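Local coordinates for protein cell death-related nuclease 4 (Caenorhabditis elegans, PDB 5DK5) that digests RNA and DNA from the 3' end as a metal-dependent DEDDh-family exonuclease and takes part in apoptotic DNA degradation, at residues S30-P38 against W235-F246. Residues are numbered along the deposited sequence; the frame is centred on the assembly and turned at random.
Sequences SDAANQDYP and WRSSFMDAGKIF
The guanidinium of R236 receives D36 OD2 at its edge, close to its plane, while one of its faces lies against W235 CZ2. The indole is itself a sandwiched plate: R236 CG sits over the centre of one face, I245 CG1 toward the rim of the other, and A242 CB lies at the edge in plane; its CH2 meets D36 CB obliquely at 3.6 Å. The F246 ring offers its edge to the carbonyl oxygen of Q35, with CZ 3.7 Å from O. Q35 CB, pointing toward the helix, rests on A242 CB at 3.5 Å, while the bend at chi2 (-61°) carries the amide to F239, with the two planes nearly perpendicular at 86°; NE2 lies at that ring's edge. This contact illustrates how a loop without regular structure can be joined to a helical segment by pairing one main-chain bond with one ion pair: Q35 N donates to a lone pair of R236 O (2.8 Å), which also accepts from a water bridging to A32 O. Alongside, the arginine, extended from CG to NE, brings NE to the anti side of D36 OD2 at 2.8 Å, a nearly straight bond (163°); NH2 adds a weak one. N34 OD1 accepts from D36 N, which lies above its carbonyl plane, in an Asx turn that ties down the main chain at D36. With an alanine at R236, D36 and D297, which pairs with NH1, would probably lose their charged mate, and the W235 face the cover of CG and the guanidinium. H300 N and F301 N also bind the D36 carboxylate. The contact thus joins the loop between strands 20-28 and 41-50 of the RNase H-like exonuclease core to the 3-10 segment 235-237 and helix 239-249, with helix 300-305 and helix 124-136 packed alongside.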
ATOM      1  N   SER B  30       4.770   3.156  -4.732  1.00 19.72           N
ATOM      2  CA  SER B  30       5.471   4.100  -3.876  1.00 20.52           C
ATOM      3  C   SER B  30       4.540   4.779  -2.882  1.00 19.77           C
ATOM      4  O   SER B  30       3.318   4.772  -3.040  1.00 18.75           O
ATOM      5  CB  SER B  30       6.173   5.164  -4.721  1.00 21.43           C
ATOM      6  OG  SER B  30       5.235   5.867  -5.516  1.00 21.25           O
ATOM      7  N   ASP B  31       5.150   5.349  -1.851  1.00 23.29           N
ATOM      8  CA  ASP B  31       4.466   6.203  -0.893  1.00 25.21           C
ATOM      9  C   ASP B  31       5.409   7.359  -0.585  1.00 28.47           C
ATOM     10  O   ASP B  31       6.271   7.246   0.285  1.00 30.74           O
ATOM     11  CB  ASP B  31       4.097   5.434   0.376  1.00 25.31           C
ATOM     12  CG  ASP B  31       3.254   6.256   1.335  1.00 26.03           C
ATOM     13  OD1 ASP B  31       2.471   7.110   0.863  1.00 26.86           O
ATOM     14  OD2 ASP B  31       3.376   6.050   2.561  1.00 24.10           O
ATOM     15  N   ALA B  32       5.230   8.457  -1.314  1.00 32.82           N
ATOM     16  CA  ALA B  32       6.200   9.554  -1.378  1.00 34.64           C
ATOM     17  C   ALA B  32       6.864   9.907  -0.046  1.00 38.70           C
ATOM     18  O   ALA B  32       8.065  10.174   0.002  1.00 39.46           O
ATOM     19  CB  ALA B  32       5.524  10.789  -1.951  1.00 35.63           C
ATOM     20  N   ALA B  33       6.087   9.897   1.033  1.00 43.47           N
ATOM     21  CA  ALA B  33       6.579  10.345   2.334  1.00 44.38           C
ATOM     22  C   ALA B  33       7.434   9.290   3.037  1.00 44.31           C
ATOM     23  O   ALA B  33       8.066   9.579   4.056  1.00 48.68           O
ATOM     24  CB  ALA B  33       5.408  10.742   3.221  1.00 44.31           C
ATOM     25  N   ASN B  34       7.450   8.073   2.497  1.00 33.83           N
ATOM     26  CA  ASN B  34       8.183   6.964   3.107  1.00 30.17           C
ATOM     27  C   ASN B  34       9.136   6.274   2.136  1.00 30.89           C
ATOM     28  O   ASN B  34       8.710   5.710   1.128  1.00 29.31           O
ATOM     29  CB  ASN B  34       7.204   5.938   3.669  1.00 26.88           C
ATOM     30  CG  ASN B  34       7.905   4.778   4.341  1.00 26.74           C
ATOM     31  OD1 ASN B  34       9.024   4.918   4.836  1.00 23.66           O
ATOM     32  ND2 ASN B  34       7.251   3.624   4.362  1.00 30.84           N
ATOM     33  N   GLN B  35      10.426   6.309   2.461  1.00 32.78           N
ATOM     34  CA  GLN B  35      11.451   5.680   1.635  1.00 32.61           C
ATOM     35  C   GLN B  35      11.670   4.218   2.017  1.00 30.21           C
ATOM     36  O   GLN B  35      12.253   3.453   1.248  1.00 27.79           O
ATOM     37  CB  GLN B  35      12.770   6.448   1.745  1.00 37.16           C
ATOM     38  CG  GLN B  35      12.732   7.829   1.110  1.00 41.79           C
ATOM     39  CD  GLN B  35      12.441   7.778  -0.378  1.00 45.17           C
ATOM     40  OE1 GLN B  35      13.023   6.978  -1.110  1.00 46.20           O
ATOM     41  NE2 GLN B  35      11.524   8.626  -0.831  1.00 46.54           N
ATOM     42  N   ASP B  36      11.209   3.831   3.202  1.00 26.44           N
ATOM     43  CA  ASP B  36      11.303   2.437   3.622  1.00 24.53           C
ATOM     44  C   ASP B  36      10.145   1.673   2.993  1.00 22.27           C
ATOM     45  O   ASP B  36       9.254   1.181   3.688  1.00 23.65           O
ATOM     46  CB  ASP B  36      11.281   2.315   5.148  1.00 25.94           C
ATOM     47  CG  ASP B  36      11.778   0.966   5.632  1.00 25.92           C
ATOM     48  OD1 ASP B  36      11.997   0.072   4.787  1.00 26.17           O
ATOM     49  OD2 ASP B  36      11.950   0.799   6.857  1.00 24.77           O
ATOM     50  N   TYR B  37      10.171   1.586   1.668  1.00 24.20           N
ATOM     51  CA  TYR B  37       9.059   1.055   0.897  1.00 24.05           C
ATOM     52  C   TYR B  37       9.553   0.000  -0.093  1.00 25.30           C
ATOM     53  O   TYR B  37      10.524   0.238  -0.808  1.00 28.11           O
ATOM     54  CB  TYR B  37       8.358   2.192   0.155  1.00 27.41           C
ATOM     55  CG  TYR B  37       6.982   1.848  -0.365  1.00 26.34           C
ATOM     56  CD1 TYR B  37       6.812   1.295  -1.628  1.00 25.25           C
ATOM     57  CD2 TYR B  37       5.851   2.088   0.404  1.00 22.82           C
ATOM     58  CE1 TYR B  37       5.551   0.983  -2.106  1.00 24.93           C
ATOM     59  CE2 TYR B  37       4.592   1.779  -0.065  1.00 22.95           C
ATOM     60  CZ  TYR B  37       4.446   1.229  -1.320  1.00 23.67           C
ATOM     61  OH  TYR B  37       3.188   0.922  -1.786  1.00 27.26           O
ATOM     62  N   PRO B  38       8.885  -1.168  -0.144  1.00 20.71           N
ATOM     63  CA  PRO B  38       9.304  -2.242  -1.051  1.00 19.87           C
ATOM     64  C   PRO B  38       8.800  -2.023  -2.475  1.00 20.18           C
ATOM     65  O   PRO B  38       7.866  -2.692  -2.915  1.00 19.32           O
ATOM     66  CB  PRO B  38       8.674  -3.482  -0.417  1.00 17.07           C
ATOM     67  CG  PRO B  38       7.410  -2.972   0.170  1.00 16.58           C
ATOM     68  CD  PRO B  38       7.715  -1.569   0.657  1.00 17.21           C
ATOM     69  N   TRP B 235      16.263   8.703   7.983  1.00 33.27           N
ATOM     70  CA  TRP B 235      16.565   8.423   6.581  1.00 32.25           C
ATOM     71  C   TRP B 235      15.318   8.119   5.757  1.00 27.15           C
ATOM     72  O   TRP B 235      15.322   8.275   4.538  1.00 25.10           O
ATOM     73  CB  TRP B 235      17.549   7.253   6.461  1.00 33.64           C
ATOM     74  CG  TRP B 235      16.994   5.907   6.853  1.00 32.66           C
ATOM     75  CD1 TRP B 235      17.094   5.302   8.071  1.00 31.45           C
ATOM     76  CD2 TRP B 235      16.269   4.997   6.013  1.00 31.02           C
ATOM     77  NE1 TRP B 235      16.477   4.076   8.044  1.00 30.16           N
ATOM     78  CE2 TRP B 235      15.962   3.864   6.794  1.00 31.08           C
ATOM     79  CE3 TRP B 235      15.850   5.029   4.681  1.00 23.75           C
ATOM     80  CZ2 TRP B 235      15.254   2.777   6.285  1.00 31.26           C
ATOM     81  CZ3 TRP B 235      15.147   3.947   4.178  1.00 22.77           C
ATOM     82  CH2 TRP B 235      14.857   2.837   4.979  1.00 29.81           C
ATOM     83  N   ARG B 236      14.253   7.686   6.421  1.00 31.49           N
ATOM     84  CA  ARG B 236      13.040   7.278   5.723  1.00 31.13           C
ATOM     85  C   ARG B 236      12.290   8.449   5.093  1.00 32.06           C
ATOM     86  O   ARG B 236      11.445   8.248   4.219  1.00 34.25           O
ATOM     87  CB  ARG B 236      12.123   6.523   6.681  1.00 29.49           C
ATOM     88  CG  ARG B 236      12.690   5.188   7.104  1.00 27.50           C
ATOM     89  CD  ARG B 236      11.715   4.406   7.960  1.00 24.68           C
ATOM     90  NE  ARG B 236      12.272   3.116   8.355  1.00 22.69           N
ATOM     91  CZ  ARG B 236      13.157   2.949   9.334  1.00 26.24           C
ATOM     92  NH1 ARG B 236      13.600   3.990  10.029  1.00 27.54           N
ATOM     93  NH2 ARG B 236      13.606   1.734   9.617  1.00 29.11           N
ATOM     94  N   SER B 237      12.603   9.665   5.531  1.00 34.58           N
ATOM     95  CA  SER B 237      11.962  10.867   4.998  1.00 38.85           C
ATOM     96  C   SER B 237      12.848  11.583   3.974  1.00 42.66           C
ATOM     97  O   SER B 237      12.469  12.628   3.443  1.00 42.64           O
ATOM     98  CB  SER B 237      11.606  11.824   6.138  1.00 39.16           C
ATOM     99  OG  SER B 237      12.766  12.234   6.836  1.00 42.03           O
ATOM    100  N   SER B 238      14.020  11.014   3.697  1.00 41.32           N
ATOM    101  CA  SER B 238      14.974  11.609   2.763  1.00 43.15           C
ATOM    102  C   SER B 238      15.387  10.625   1.671  1.00 40.86           C
ATOM    103  O   SER B 238      16.002   9.595   1.949  1.00 39.13           O
ATOM    104  CB  SER B 238      16.217  12.099   3.508  1.00 46.64           C
ATOM    105  OG  SER B 238      17.232  12.492   2.600  1.00 51.09           O
ATOM    106  N   PHE B 239      15.050  10.954   0.429  1.00 42.73           N
ATOM    107  CA  PHE B 239      15.432  10.131  -0.712  1.00 41.41           C
ATOM    108  C   PHE B 239      16.950  10.007  -0.790  1.00 39.78           C
ATOM    109  O   PHE B 239      17.482   8.961  -1.164  1.00 38.30           O
ATOM    110  CB  PHE B 239      14.882  10.726  -2.009  1.00 41.75           C
ATOM    111  CG  PHE B 239      15.179   9.901  -3.228  1.00 45.21           C
ATOM    112  CD1 PHE B 239      14.383   8.817  -3.558  1.00 46.70           C
ATOM    113  CD2 PHE B 239      16.252  10.212  -4.046  1.00 47.38           C
ATOM    114  CE1 PHE B 239      14.653   8.056  -4.680  1.00 47.04           C
ATOM    115  CE2 PHE B 239      16.528   9.454  -5.169  1.00 48.31           C
ATOM    116  CZ  PHE B 239      15.727   8.375  -5.486  1.00 47.05           C
ATOM    117  N   MET B 240      17.641  11.080  -0.419  1.00 39.79           N
ATOM    118  CA  MET B 240      19.097  11.110  -0.453  1.00 41.42           C
ATOM    119  C   MET B 240      19.691  10.119   0.545  1.00 41.62           C
ATOM    120  O   MET B 240      20.464   9.237   0.172  1.00 39.99           O
ATOM    121  CB  MET B 240      19.605  12.522  -0.150  1.00 43.98           C
ATOM    122  CG  MET B 240      21.052  12.772  -0.558  1.00 46.57           C
ATOM    123  SD  MET B 240      21.335  12.603  -2.332  1.00140.45           S
ATOM    124  CE  MET B 240      20.235  13.858  -2.983  1.00 70.01           C
ATOM    125  N   ASP B 241      19.326  10.272   1.814  1.00 43.21           N
ATOM    126  CA  ASP B 241      19.847   9.409   2.868  1.00 45.90           C
ATOM    127  C   ASP B 241      19.378   7.971   2.688  1.00 38.36           C
ATOM    128  O   ASP B 241      20.086   7.030   3.046  1.00 33.58           O
ATOM    129  CB  ASP B 241      19.427   9.927   4.243  1.00 56.05           C
ATOM    130  CG  ASP B 241      20.028  11.282   4.564  1.00 64.33           C
ATOM    131  OD1 ASP B 241      21.213  11.328   4.957  1.00 67.27           O
ATOM    132  OD2 ASP B 241      19.317  12.299   4.425  1.00 66.41           O
ATOM    133  N   ALA B 242      18.182   7.803   2.136  1.00 35.32           N
ATOM    134  CA  ALA B 242      17.663   6.472   1.847  1.00 31.50           C
ATOM    135  C   ALA B 242      18.541   5.784   0.808  1.00 30.21           C
ATOM    136  O   ALA B 242      18.719   4.567   0.841  1.00 27.77           O
ATOM    137  CB  ALA B 242      16.224   6.551   1.363  1.00 25.43           C
ATOM    138  N   GLY B 243      19.090   6.572  -0.111  1.00 33.36           N
ATOM    139  CA  GLY B 243      19.989   6.050  -1.124  1.00 34.36           C
ATOM    140  C   GLY B 243      21.189   5.360  -0.508  1.00 34.64           C
ATOM    141  O   GLY B 243      21.622   4.311  -0.983  1.00 32.56           O
ATOM    142  N   LYS B 244      21.722   5.950   0.557  1.00 35.64           N
ATOM    143  CA  LYS B 244      22.867   5.383   1.259  1.00 36.66           C
ATOM    144  C   LYS B 244      22.518   4.015   1.835  1.00 35.31           C
ATOM    145  O   LYS B 244      23.334   3.095   1.801  1.00 34.31           O
ATOM    146  CB  LYS B 244      23.336   6.320   2.372  1.00 40.24           C
ATOM    147  CG  LYS B 244      23.729   7.709   1.892  1.00 45.12           C
ATOM    148  CD  LYS B 244      24.968   7.671   1.011  1.00 49.65           C
ATOM    149  CE  LYS B 244      25.374   9.066   0.564  1.00 53.33           C
ATOM    150  NZ  LYS B 244      26.548   9.042  -0.354  1.00 56.59           N
ATOM    151  N   ILE B 245      21.303   3.891   2.364  1.00 34.62           N
ATOM    152  CA  ILE B 245      20.814   2.618   2.883  1.00 33.69           C
ATOM    153  C   ILE B 245      20.683   1.592   1.763  1.00 30.06           C
ATOM    154  O   ILE B 245      21.138   0.458   1.897  1.00 28.66           O
ATOM    155  CB  ILE B 245      19.443   2.779   3.580  1.00 27.08           C
ATOM    156  CG1 ILE B 245      19.579   3.605   4.864  1.00 30.27           C
ATOM    157  CG2 ILE B 245      18.819   1.417   3.880  1.00 26.35           C
ATOM    158  CD1 ILE B 245      20.344   2.921   5.989  1.00 31.26           C
ATOM    159  N   PHE B 246      20.040   1.997   0.671  1.00 25.00           N
ATOM    160  CA  PHE B 246      19.866   1.136  -0.496  1.00 31.66           C
ATOM    161  C   PHE B 246      21.200   0.570  -0.982  1.00 29.93           C
ATOM    162  O   PHE B 246      21.283  -0.589  -1.386  1.00 27.64           O
ATOM    163  CB  PHE B 246      19.199   1.909  -1.640  1.00 36.91           C
ATOM    164  CG  PHE B 246      17.849   2.481  -1.296  1.00 39.37           C
ATOM    165  CD1 PHE B 246      17.076   1.933  -0.288  1.00 39.18           C
ATOM    166  CD2 PHE B 246      17.353   3.573  -1.992  1.00 39.31           C
ATOM    167  CE1 PHE B 246      15.836   2.460   0.021  1.00 37.74           C
ATOM    168  CE2 PHE B 246      16.115   4.104  -1.689  1.00 38.64           C
ATOM    169  CZ  PHE B 246      15.356   3.547  -0.680  1.00 37.86           C
TER
HETATM  170  O   HOH W   1      10.238  10.150   2.068  1.00 64.39           O